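Local atomic coordinates of putative lipoprotein (Parabacteroides distasonis ATCC 8503, PDB entry 3JX8), a protein that is of unknown function but, as a lipoprotein with an adhesin-like head domain, probably acts at the cell surface in adhesion or lipid binding. Residues P43-T48 with I91-K96; S21-I26 with T59-G64; A197-C202 with T215-A220; A180-A185 with G208-Y213; N102-G107 with N123-G128. All blocks are in the same frame, centred on the assembly; numbering follows the deposited sequence.

Contact 1 (P43-T48 with I91-K96); sequences PYLSVT and IKSNSK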
# COMPACT_ATOMS: atom_id res chain seq x y z
N PRO A 43 -33.92 -3.85 13.13
CA PRO A 43 -32.88 -2.96 12.60
C PRO A 43 -33.30 -1.49 12.73
O PRO A 43 -34.49 -1.16 12.61
CB PRO A 43 -32.75 -3.39 11.14
CG PRO A 43 -34.07 -3.96 10.80
CD PRO A 43 -34.62 -4.58 12.07
N TYR A 44 -32.34 -0.63 13.04
CA TYR A 44 -32.64 0.74 13.41
C TYR A 44 -31.63 1.68 12.82
O TYR A 44 -30.46 1.36 12.78
CB TYR A 44 -32.60 0.86 14.93
CG TYR A 44 -32.82 2.27 15.46
CD1 TYR A 44 -34.10 2.79 15.57
CD2 TYR A 44 -31.75 3.05 15.87
CE1 TYR A 44 -34.30 4.06 16.05
CE2 TYR A 44 -31.94 4.31 16.35
CZ TYR A 44 -33.22 4.82 16.45
OH TYR A 44 -33.41 6.09 16.94
N LEU A 45 -32.10 2.83 12.35
CA LEU A 45 -31.21 3.88 11.91
C LEU A 45 -31.73 5.24 12.33
O LEU A 45 -32.88 5.59 12.06
CB LEU A 45 -31.06 3.89 10.39
CG LEU A 45 -30.21 5.02 9.79
CD1 LEU A 45 -28.74 5.05 10.33
CD2 LEU A 45 -30.28 4.97 8.27
N SER A 46 -30.84 6.01 12.92
CA SER A 46 -31.10 7.39 13.24
C SER A 46 -29.91 8.26 12.81
O SER A 46 -28.77 7.89 13.05
CB SER A 46 -31.32 7.52 14.75
OG SER A 46 -31.25 8.87 15.16
N VAL A 47 -30.19 9.41 12.21
CA VAL A 47 -29.16 10.35 11.73
C VAL A 47 -29.52 11.75 12.22
O VAL A 47 -30.67 12.20 12.07
CB VAL A 47 -29.08 10.38 10.19
CG1 VAL A 47 -28.05 11.44 9.73
CG2 VAL A 47 -28.77 9.00 9.62
N THR A 48 -28.53 12.43 12.80
CA THR A 48 -28.66 13.80 13.23
C THR A 48 -27.65 14.65 12.45
O THR A 48 -26.43 14.40 12.51
CB THR A 48 -28.39 13.93 14.72
OG1 THR A 48 -29.30 13.09 15.45
CG2 THR A 48 -28.52 15.40 15.20
N ILE A 91 -24.61 9.44 13.88
CA ILE A 91 -25.38 8.35 13.33
C ILE A 91 -25.43 7.24 14.39
O ILE A 91 -24.42 6.92 15.02
CB ILE A 91 -24.72 7.77 12.05
CG1 ILE A 91 -24.54 8.89 11.00
CG2 ILE A 91 -25.54 6.57 11.52
CD1 ILE A 91 -23.63 8.54 9.80
N LYS A 92 -26.62 6.69 14.61
CA LYS A 92 -26.76 5.51 15.46
C LYS A 92 -27.49 4.45 14.66
O LYS A 92 -28.54 4.71 14.05
CB LYS A 92 -27.51 5.86 16.75
CG LYS A 92 -26.71 6.76 17.68
CD LYS A 92 -27.33 6.83 19.05
CE LYS A 92 -26.50 7.73 19.97
NZ LYS A 92 -26.77 7.41 21.40
N SER A 93 -26.94 3.24 14.64
CA SER A 93 -27.62 2.18 13.89
C SER A 93 -27.31 0.83 14.46
O SER A 93 -26.31 0.67 15.15
CB SER A 93 -27.27 2.25 12.40
OG SER A 93 -28.12 1.43 11.62
N ASN A 94 -28.18 -0.13 14.20
CA ASN A 94 -27.92 -1.51 14.51
C ASN A 94 -28.52 -2.48 13.49
O ASN A 94 -29.44 -2.14 12.73
CB ASN A 94 -28.37 -1.84 15.92
CG ASN A 94 -29.85 -1.59 16.14
OD1 ASN A 94 -30.69 -2.43 15.79
ND2 ASN A 94 -30.17 -0.48 16.75
N SER A 95 -27.94 -3.67 13.44
CA SER A 95 -28.43 -4.75 12.57
C SER A 95 -28.06 -6.04 13.26
O SER A 95 -27.39 -6.01 14.31
CB SER A 95 -27.82 -4.71 11.17
OG SER A 95 -26.44 -5.03 11.21
N LYS A 96 -28.48 -7.17 12.69
CA LYS A 96 -28.23 -8.45 13.33
C LYS A 96 -26.75 -8.79 13.30
O LYS A 96 -26.21 -9.28 14.29
CB LYS A 96 -29.09 -9.55 12.70
CG LYS A 96 -30.62 -9.21 12.67
CD LYS A 96 -31.43 -9.88 13.77
CE LYS A 96 -32.78 -9.15 14.12
NZ LYS A 96 -33.51 -8.54 12.95
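N94 lies alongside the base of Y44 on the neighbouring antiparallel strand, N94 CG 3.9 Å from Y44 CB; the ring and amide planes are only 10° apart, but the groups are not stacked, and the side chains run obliquely past one another. The tyrosine's CG is anti to its backbone N (chi1 177°), and the phenol oxygen finds its partner in E17 beyond the pair. Their backbones form a hydrogen-bonded pair, N94 N reaching Y44 O at 3.1 Å and Y44 N reaching N94 O at a longer 3.3 Å.

Y44 and N94 share their face with S46 and K92; the other face carries L45, V47, I91 and S93, the alternation characteristic of an antiparallel strand pair. L45 sends CD1 over the neighbouring strand, where it meets I91 CG2 at 3.7 Å and S93 CB at 3.8 Å. The hydroxyl of S93 is anti to its own backbone N and turns back to the partner strand, S93 OG donating to Y44 O over a short 2.6 Å. That carbonyl is therefore gripped twice, by a backbone amide and by a hydroxyl, while S93 OG also bonds Y23 OH. Further along, S46 and K92 exchange two straight backbone bonds, each of 2.9 Å: S46 N to K92 O and K92 N to S46 O.

On the inward face, L45 packs on L66 and I68 of strand 65-70, I91 on I68 and on F34 of strand 33-38, and S93 on L66 and F34. Strand 13-17 flanks the pair beside strand 44-50, and strand 33-38 flanks it beside strand 89-95.

Contact 2 (S21-I26 with T59-G64); sequences SDYDEI and TEVEGG
Apolar contact between V61 and Y23 makes up one part of this meeting. V61 points toward segment 21-26, and its CG2 lies 3.9 Å from Y23 CD2, approaching the ring obliquely. The side chains of Y23 and V61 cross at about a right angle. Y23 CG stands between its backbone N and carbonyl carbon (chi1 58°), and the ring lies beyond it, past the valine.

The methyls of V61 also rest against backbone carbonyls, CG1 being 3.7 Å from D22 O and CG2 equally far from S21 O.

The polar part centres on the carbonyl of G64. D24 N donates to G64 O at 3.0 Å, the donor tilted 24° from the carbonyl plane, and Y23 CB lies against the same oxygen. A water adds an indirect tie, donating to D24 OD1 at 3.0 Å and to G63 O at 2.9 Å, so the aspartate is linked to the turn through solvent.

G63 and G64 both have positive phi, a backbone state that favours glycine. They form the tight connection of a beta hairpin between antiparallel strands 57-62 and 65-70, met here by the loop leading into strand 25-29, at the edge of the mixed sheet where the hairpin is added to the parallel strands.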
# COMPACT_ATOMS: atom_id res chain seq x y z
N SER A 21 -34.58 -1.98 6.40
CA SER A 21 -34.46 -3.43 6.61
C SER A 21 -33.11 -3.73 7.23
O SER A 21 -32.22 -2.88 7.27
CB SER A 21 -34.43 -4.19 5.29
OG SER A 21 -35.50 -3.79 4.47
N ASP A 22 -32.96 -4.99 7.64
CA ASP A 22 -31.69 -5.48 8.09
C ASP A 22 -30.63 -5.35 7.02
O ASP A 22 -30.92 -5.31 5.83
CB ASP A 22 -31.77 -6.95 8.51
CG ASP A 22 -30.57 -7.39 9.35
OD1 ASP A 22 -30.10 -6.59 10.19
OD2 ASP A 22 -30.10 -8.51 9.19
N TYR A 23 -29.39 -5.28 7.47
CA TYR A 23 -28.25 -5.18 6.59
C TYR A 23 -27.12 -5.92 7.26
O TYR A 23 -27.08 -6.02 8.46
CB TYR A 23 -27.88 -3.70 6.36
CG TYR A 23 -27.56 -2.90 7.62
CD1 TYR A 23 -26.27 -2.85 8.12
CD2 TYR A 23 -28.55 -2.17 8.29
CE1 TYR A 23 -25.96 -2.10 9.26
CE2 TYR A 23 -28.25 -1.40 9.42
CZ TYR A 23 -26.96 -1.37 9.90
OH TYR A 23 -26.65 -0.62 11.02
N ASP A 24 -26.22 -6.45 6.45
CA ASP A 24 -25.04 -7.12 6.95
C ASP A 24 -23.78 -6.42 6.49
O ASP A 24 -22.68 -6.88 6.74
CB ASP A 24 -25.03 -8.59 6.52
CG ASP A 24 -24.94 -8.78 5.02
OD1 ASP A 24 -24.79 -7.80 4.26
OD2 ASP A 24 -25.03 -9.96 4.60
N GLU A 25 -23.95 -5.28 5.84
CA GLU A 25 -22.82 -4.54 5.29
C GLU A 25 -23.11 -3.03 5.35
O GLU A 25 -24.27 -2.62 5.21
CB GLU A 25 -22.61 -5.05 3.88
CG GLU A 25 -21.50 -4.40 3.14
CD GLU A 25 -21.31 -5.00 1.75
OE1 GLU A 25 -21.51 -6.25 1.60
OE2 GLU A 25 -20.95 -4.20 0.83
N ILE A 26 -22.07 -2.24 5.59
CA ILE A 26 -22.16 -0.76 5.69
C ILE A 26 -21.17 -0.11 4.75
O ILE A 26 -19.99 -0.43 4.78
CB ILE A 26 -21.86 -0.25 7.11
CG1 ILE A 26 -22.91 -0.73 8.14
CG2 ILE A 26 -21.78 1.30 7.12
CD1 ILE A 26 -22.52 -0.44 9.63
N THR A 59 -29.11 8.07 2.56
CA THR A 59 -29.21 7.30 3.81
C THR A 59 -30.26 6.22 3.62
O THR A 59 -31.45 6.48 3.76
CB THR A 59 -29.66 8.16 4.99
OG1 THR A 59 -30.93 8.74 4.68
CG2 THR A 59 -28.68 9.27 5.30
N GLU A 60 -29.85 5.00 3.26
CA GLU A 60 -30.79 3.95 2.97
C GLU A 60 -30.15 2.58 3.03
O GLU A 60 -28.91 2.46 2.95
CB GLU A 60 -31.37 4.14 1.57
CG GLU A 60 -30.36 3.89 0.46
CD GLU A 60 -30.82 4.36 -0.92
OE1 GLU A 60 -31.69 5.24 -1.03
OE2 GLU A 60 -30.27 3.85 -1.91
N VAL A 61 -30.99 1.57 3.12
CA VAL A 61 -30.55 0.20 3.03
C VAL A 61 -31.03 -0.33 1.71
O VAL A 61 -32.16 -0.14 1.32
CB VAL A 61 -31.06 -0.68 4.20
CG1 VAL A 61 -30.79 -2.19 3.91
CG2 VAL A 61 -30.42 -0.22 5.51
N GLU A 62 -30.15 -1.03 1.02
CA GLU A 62 -30.47 -1.56 -0.28
C GLU A 62 -29.57 -2.76 -0.54
O GLU A 62 -28.34 -2.69 -0.39
CB GLU A 62 -30.27 -0.46 -1.30
CG GLU A 62 -30.22 -0.89 -2.75
CD GLU A 62 -28.95 -0.36 -3.40
OE1 GLU A 62 -28.79 0.90 -3.53
OE2 GLU A 62 -28.07 -1.21 -3.73
N GLY A 63 -30.19 -3.87 -0.91
CA GLY A 63 -29.44 -5.09 -1.19
C GLY A 63 -28.71 -5.55 0.05
O GLY A 63 -27.59 -6.03 -0.04
N GLY A 64 -29.34 -5.39 1.20
CA GLY A 64 -28.73 -5.73 2.46
C GLY A 64 -27.53 -4.93 2.88
O GLY A 64 -26.77 -5.40 3.73
O HOH W 1 -25.22 -6.62 1.59

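Contact 3 (A197-C202 with T215-A220); sequences ARKAEC and TQILDA. With SO4 (sulfate ion), chain I.
R198 O accepts two backbone amides at once, Q216 N at 2.8 Å and I217 N at 3.2 Å, because both chains turn a corner here and successive N-H groups converge on one carbonyl. At the corner, T215 N donates to A197 O at 2.8 Å. Beyond it the chains run parallel in regular register: A200 N bonds I217 O, D219 N bonds A200 O, and C202 N bonds D219 O at 2.7 Å, nearly straight.

Side chains in register run alongside each other. R198 and Q216 lie side by side, pointing the same way, with R198 bent at its chi3; so do K199 and I217, whose K199 CD and I217 CG1 come within 3.9 Å. K199 CG also sits over one face of the R198 guanidinium, toward its rim. A sulfate, probably from the crystallisation liquor, joins the two cations: K199 NZ grips O1 and O2, while NH1 and NH2 of R198 make weak bonds to O4. D178 holds R198 NE in a salt bridge. On the other face, L218 CD1 lies 3.9 Å from C202 SG and 4.1 Å from A200 CB, a small apolar cluster completed by V212.

E201 and D219 also run alongside each other, like with like; their carboxylates are engaged by N203 and N221, which probably eases the repulsion. In-register parallel strands with corners aligned from one coil to the next are characteristic of a parallel beta-helix, consistent with the right-handed helices of the pectate lyase-like clan.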
# COMPACT_ATOMS: atom_id res chain seq x y z
N ALA A 197 -0.55 -13.54 20.22
CA ALA A 197 -0.74 -14.50 19.15
C ALA A 197 0.06 -15.76 19.44
O ALA A 197 1.19 -15.70 19.93
CB ALA A 197 -0.27 -13.92 17.85
N ARG A 198 -0.51 -16.92 19.09
CA ARG A 198 0.28 -18.14 19.10
C ARG A 198 1.23 -18.15 17.90
O ARG A 198 2.42 -18.36 18.06
CB ARG A 198 -0.61 -19.39 19.12
CG ARG A 198 0.20 -20.68 19.17
CD ARG A 198 -0.69 -21.91 19.31
NE ARG A 198 -1.57 -22.05 18.15
CZ ARG A 198 -1.28 -22.66 17.01
NH1 ARG A 198 -0.10 -23.26 16.82
NH2 ARG A 198 -2.17 -22.68 16.02
N LYS A 199 0.67 -17.96 16.70
CA LYS A 199 1.43 -17.84 15.48
C LYS A 199 1.17 -16.49 14.83
O LYS A 199 0.02 -16.07 14.72
CB LYS A 199 1.05 -18.93 14.49
CG LYS A 199 1.18 -20.35 15.05
CD LYS A 199 1.42 -21.44 13.96
CE LYS A 199 0.25 -21.63 12.99
NZ LYS A 199 0.36 -22.88 12.13
N ALA A 200 2.23 -15.83 14.39
CA ALA A 200 2.09 -14.56 13.67
C ALA A 200 3.02 -14.49 12.46
O ALA A 200 4.19 -14.94 12.50
CB ALA A 200 2.36 -13.41 14.58
N GLU A 201 2.49 -13.88 11.41
CA GLU A 201 3.25 -13.51 10.22
C GLU A 201 3.28 -11.98 10.11
O GLU A 201 2.23 -11.34 10.17
CB GLU A 201 2.55 -14.06 8.99
CG GLU A 201 3.37 -13.94 7.74
CD GLU A 201 2.59 -14.29 6.48
OE1 GLU A 201 1.62 -15.10 6.62
OE2 GLU A 201 2.93 -13.75 5.38
N CYS A 202 4.47 -11.42 9.96
CA CYS A 202 4.66 -9.98 9.88
C CYS A 202 5.37 -9.62 8.60
O CYS A 202 6.45 -10.15 8.30
CB CYS A 202 5.48 -9.51 11.04
SG CYS A 202 4.66 -9.67 12.61
N THR A 215 3.81 -16.30 20.67
CA THR A 215 4.31 -17.24 21.67
C THR A 215 4.98 -18.47 21.05
O THR A 215 5.90 -19.01 21.64
CB THR A 215 3.21 -17.67 22.64
OG1 THR A 215 2.20 -18.38 21.93
CG2 THR A 215 2.59 -16.43 23.33
N GLN A 216 4.55 -18.89 19.87
CA GLN A 216 5.08 -20.14 19.30
C GLN A 216 5.86 -19.97 17.99
O GLN A 216 6.98 -20.44 17.89
CB GLN A 216 3.94 -21.09 19.11
CG GLN A 216 4.35 -22.48 18.76
CD GLN A 216 3.14 -23.35 18.56
OE1 GLN A 216 2.28 -23.45 19.44
NE2 GLN A 216 3.05 -23.96 17.38
N ILE A 217 5.25 -19.34 17.00
CA ILE A 217 5.86 -19.17 15.68
C ILE A 217 5.74 -17.70 15.25
O ILE A 217 4.67 -17.09 15.36
CB ILE A 217 5.11 -20.01 14.60
CG1 ILE A 217 5.16 -21.51 14.93
CG2 ILE A 217 5.69 -19.79 13.23
CD1 ILE A 217 6.54 -22.10 14.88
N LEU A 218 6.84 -17.15 14.75
CA LEU A 218 6.89 -15.80 14.21
C LEU A 218 7.63 -15.84 12.89
O LEU A 218 8.78 -16.29 12.81
CB LEU A 218 7.57 -14.80 15.16
CG LEU A 218 7.75 -13.36 14.64
CD1 LEU A 218 6.37 -12.69 14.29
CD2 LEU A 218 8.54 -12.52 15.69
N ASP A 219 6.95 -15.37 11.86
CA ASP A 219 7.51 -15.29 10.53
C ASP A 219 7.64 -13.79 10.24
O ASP A 219 6.64 -13.07 10.12
CB ASP A 219 6.54 -16.04 9.62
CG ASP A 219 6.95 -16.06 8.19
OD1 ASP A 219 8.07 -15.62 7.86
OD2 ASP A 219 6.11 -16.54 7.38
N ALA A 220 8.88 -13.31 10.20
CA ALA A 220 9.21 -11.89 10.22
C ALA A 220 9.88 -11.50 8.89
O ALA A 220 10.98 -11.99 8.58
CB ALA A 220 10.10 -11.56 11.41
S SO4 I . -0.38 -25.49 13.83
O1 SO4 I . 0.89 -24.79 13.75
O2 SO4 I . -1.27 -25.00 12.77
O3 SO4 I . -0.14 -26.91 13.73
O4 SO4 I . -0.99 -25.27 15.13

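Contact 4 (A180-A185 with G208-Y213); sequences ASFNVA and GEISVY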
# COMPACT_ATOMS: atom_id res chain seq x y z
N ALA A 180 -2.32 -14.75 13.63
CA ALA A 180 -2.32 -13.36 13.25
C ALA A 180 -1.46 -13.14 12.01
O ALA A 180 -0.38 -13.75 11.83
CB ALA A 180 -1.80 -12.47 14.39
N SER A 181 -1.93 -12.23 11.17
CA SER A 181 -1.19 -11.77 10.03
C SER A 181 -1.17 -10.22 10.04
O SER A 181 -2.22 -9.58 10.06
CB SER A 181 -1.82 -12.35 8.79
OG SER A 181 -1.33 -11.65 7.69
N PHE A 182 0.03 -9.63 10.11
CA PHE A 182 0.23 -8.18 10.16
C PHE A 182 1.04 -7.67 8.98
O PHE A 182 2.19 -8.10 8.76
CB PHE A 182 0.95 -7.80 11.43
CG PHE A 182 0.21 -8.15 12.67
CD1 PHE A 182 -1.09 -7.74 12.86
CD2 PHE A 182 0.83 -8.86 13.69
CE1 PHE A 182 -1.78 -8.06 14.04
CE2 PHE A 182 0.14 -9.16 14.87
CZ PHE A 182 -1.17 -8.76 15.04
N ASN A 183 0.47 -6.74 8.22
CA ASN A 183 1.06 -6.28 6.98
C ASN A 183 1.07 -4.77 6.92
O ASN A 183 0.04 -4.13 7.15
CB ASN A 183 0.28 -6.81 5.82
CG ASN A 183 0.12 -8.28 5.88
OD1 ASN A 183 1.01 -9.03 5.48
ND2 ASN A 183 -1.00 -8.74 6.44
N VAL A 184 2.24 -4.20 6.68
CA VAL A 184 2.39 -2.77 6.45
C VAL A 184 3.07 -2.48 5.09
O VAL A 184 4.16 -3.01 4.81
CB VAL A 184 3.22 -2.12 7.56
CG1 VAL A 184 3.41 -0.64 7.27
CG2 VAL A 184 2.52 -2.35 8.89
N ALA A 185 2.42 -1.66 4.25
CA ALA A 185 3.01 -1.18 3.00
C ALA A 185 3.01 0.33 3.06
O ALA A 185 2.05 1.00 2.65
CB ALA A 185 2.21 -1.68 1.79
N GLY A 208 7.79 1.23 7.33
CA GLY A 208 6.90 1.05 8.46
C GLY A 208 7.40 0.15 9.58
O GLY A 208 8.52 -0.39 9.52
N GLU A 209 6.51 -0.09 10.55
CA GLU A 209 6.84 -0.75 11.79
C GLU A 209 5.73 -1.64 12.32
O GLU A 209 4.55 -1.29 12.25
CB GLU A 209 7.06 0.35 12.82
CG GLU A 209 7.99 0.02 13.90
CD GLU A 209 8.63 1.28 14.50
OE1 GLU A 209 8.41 1.51 15.68
OE2 GLU A 209 9.33 2.03 13.77
N ILE A 210 6.12 -2.78 12.87
CA ILE A 210 5.20 -3.70 13.54
C ILE A 210 5.79 -4.10 14.89
O ILE A 210 6.97 -4.46 14.99
CB ILE A 210 4.96 -4.97 12.72
CG1 ILE A 210 4.43 -4.62 11.31
CG2 ILE A 210 4.03 -5.99 13.52
CD1 ILE A 210 4.24 -5.88 10.38
N SER A 211 4.96 -4.03 15.91
CA SER A 211 5.29 -4.57 17.23
C SER A 211 4.42 -5.78 17.50
O SER A 211 3.19 -5.64 17.59
CB SER A 211 5.07 -3.53 18.31
OG SER A 211 5.91 -2.41 18.07
N VAL A 212 5.02 -6.96 17.65
CA VAL A 212 4.28 -8.19 17.71
C VAL A 212 4.63 -8.99 18.95
O VAL A 212 5.76 -8.91 19.45
CB VAL A 212 4.51 -9.06 16.42
CG1 VAL A 212 6.02 -9.40 16.24
CG2 VAL A 212 3.59 -10.33 16.40
N TYR A 213 3.64 -9.75 19.44
CA TYR A 213 3.80 -10.70 20.52
C TYR A 213 3.27 -12.03 20.01
O TYR A 213 2.07 -12.18 19.81
CB TYR A 213 2.99 -10.22 21.72
CG TYR A 213 2.93 -11.10 22.95
CD1 TYR A 213 3.88 -12.07 23.20
CD2 TYR A 213 1.93 -10.89 23.90
CE1 TYR A 213 3.83 -12.84 24.33
CE2 TYR A 213 1.87 -11.65 25.06
CZ TYR A 213 2.82 -12.62 25.27
OH TYR A 213 2.79 -13.39 26.40
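Strands 180-185 and 209-213 run nearly antiparallel, at 164°, with their axes 7.7 Å apart at the closest, a spacing that brings side chains rather than backbones together. They belong to opposing walls of the beta-helix suggested by the pectate lyase-like family, and the contact is part of its apolar interior.

F182, V184, I210 and V212 all point inward. I210 enters between the first two: its CG1 meets V184 CG2 at 3.8 Å as these side chains pass each other antiparallel, and its CD1 lies 4.0 Å from F182 CB. That same CD1 is also close to the backbone, 3.4 Å from F182 O. At the other end, V212 CG2 approaches the rim of the phenylalanine ring near its plane, 4.0 Å from F182 CE2.

G208, which has no side chain, meets V184 CG1 through its own CA at 4.1 Å. I190 of strand 189-192 lies against both F182 and V184, and C202 of strand 200-205 against both I210 and V212. On the outward face of strand 180-185, N183 OD1 accepts from N203 ND2, and N183 ND2, which also reaches C163 O, donates to S181 OG at 3.2 Å, the hydroxyl lying 18° out of the amide plane.

Contact 5 (N102-G107 with N123-G128); sequences NTVGSG and NMAGSG. With SO4 (sulfate ion), chain H.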
# COMPACT_ATOMS: atom_id res chain seq x y z
N ASN A 102 -17.19 -0.69 5.11
CA ASN A 102 -16.41 0.09 4.19
C ASN A 102 -16.65 1.51 4.59
O ASN A 102 -17.76 2.01 4.41
CB ASN A 102 -16.84 -0.18 2.76
CG ASN A 102 -16.47 -1.59 2.30
OD1 ASN A 102 -15.29 -1.92 2.23
ND2 ASN A 102 -17.46 -2.43 2.05
N THR A 103 -15.66 2.12 5.20
CA THR A 103 -15.74 3.46 5.68
C THR A 103 -14.64 4.34 5.03
O THR A 103 -13.49 3.90 4.86
CB THR A 103 -15.68 3.48 7.21
OG1 THR A 103 -15.94 4.80 7.66
CG2 THR A 103 -14.35 3.04 7.75
N VAL A 104 -15.02 5.56 4.64
CA VAL A 104 -14.14 6.47 3.93
C VAL A 104 -14.36 7.87 4.47
O VAL A 104 -15.50 8.37 4.48
CB VAL A 104 -14.40 6.49 2.38
CG1 VAL A 104 -13.42 7.46 1.68
CG2 VAL A 104 -14.32 5.06 1.76
N GLY A 105 -13.29 8.51 4.92
CA GLY A 105 -13.39 9.88 5.35
C GLY A 105 -12.69 10.12 6.66
O GLY A 105 -11.82 9.37 7.08
N SER A 106 -13.08 11.21 7.28
CA SER A 106 -12.50 11.69 8.50
C SER A 106 -13.37 11.36 9.70
O SER A 106 -13.10 11.83 10.78
CB SER A 106 -12.35 13.21 8.42
OG SER A 106 -13.66 13.77 8.38
N GLY A 107 -14.43 10.58 9.51
CA GLY A 107 -15.34 10.27 10.60
C GLY A 107 -14.84 9.24 11.59
O GLY A 107 -13.69 8.77 11.53
N ASN A 123 -12.83 -2.18 6.46
CA ASN A 123 -12.05 -1.51 5.42
C ASN A 123 -12.23 0.00 5.58
O ASN A 123 -13.35 0.52 5.46
CB ASN A 123 -12.49 -1.92 4.03
CG ASN A 123 -12.37 -3.43 3.79
OD1 ASN A 123 -11.30 -4.01 3.92
ND2 ASN A 123 -13.47 -4.04 3.38
N MSE A 124 -11.15 0.70 5.90
CA MSE A 124 -11.14 2.14 6.02
C MSE A 124 -10.17 2.85 5.04
O MSE A 124 -9.01 2.44 4.91
CB MSE A 124 -10.73 2.51 7.41
CG MSE A 124 -9.99 3.90 7.47
SE MSE A 124 -10.68 4.64 9.03
CE MSE A 124 -12.01 5.90 8.20
N ALA A 125 -10.64 3.91 4.38
CA ALA A 125 -9.77 4.81 3.63
C ALA A 125 -9.92 6.21 4.23
O ALA A 125 -11.04 6.70 4.41
CB ALA A 125 -10.11 4.78 2.14
N GLY A 126 -8.81 6.84 4.56
CA GLY A 126 -8.78 8.21 5.02
C GLY A 126 -8.14 8.46 6.37
O GLY A 126 -7.34 7.66 6.88
N SER A 127 -8.50 9.61 6.95
CA SER A 127 -7.89 10.15 8.14
C SER A 127 -8.69 9.84 9.37
O SER A 127 -8.26 10.17 10.47
CB SER A 127 -7.79 11.66 8.00
OG SER A 127 -9.11 12.22 7.81
N GLY A 128 -9.83 9.20 9.21
CA GLY A 128 -10.72 8.89 10.35
C GLY A 128 -10.29 7.76 11.27
O GLY A 128 -9.12 7.41 11.34
S SO4 H . -14.91 13.73 5.28
O1 SO4 H . -15.10 12.53 6.09
O2 SO4 H . -16.17 14.54 5.27
O3 SO4 H . -13.81 14.60 5.75
O4 SO4 H . -14.59 13.34 3.91
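N102 and N123 lie side by side, amide to amide, on adjacent parallel strands, the two planes 15° apart. N123 ND2 donates to N102 OD1 at 3.0 Å, tilted 34° from the plane of that carbonyl. Further partners complete the set: N102 ND2 has E100, N123 ND2 has E121 as well, and N123 OD1 has N144 of the next strand.

Backbone groups are paired in sequence, T103 N to N123 O at 2.8 Å, A125 N to T103 O, and G105 N to A125 O. Past the strands, G105 O accepts G128 N at 2.9 Å, in the carbonyl plane and on a lone pair. On the buried face, T103 CG2 packs on M124 CB at 3.7 Å, and the bent selenomethionine chain brings its CE back to the same methyl. On the other face, N102, V104 and A125 pack on M241, G242 and V223 of the second subunit.

G105 has a backbone state (phi 134°) that by itself calls for glycine. After it, S106 N donates to sulfate O1 at 2.7 Å and S106 OG bonds O3; the ion is probably from the crystallisation liquor and does not establish a natural anion site. The chemistry implies a run of hydrogen-bonded asparagines, N102, N123 and N144, on successive coils.

Contact 4 is the most buried, contact 2 lies at the surface, and contacts 1, 3 and 5 are partly buried. Contacts 3 and 5 both join neighbouring parallel strands of one sheet, yet their centres are about 29 Å apart, and each has a sulfate at a turn. Contact 4 spans the interior; its strand 180-185 is bonded through the backbone to strand 200-205 of contact 3, and side chains of the two contacts also pack together. Contacts 1 and 2, centres about 10 Å apart, lie at the other end of the chain, where contact 1 adds an antiparallel pair and contact 2 a loop against a hairpin. Contact 2 touches contact 5 through I26 and N102. Polar bonding dominates contacts 1, 3 and 5, apolar packing contact 4.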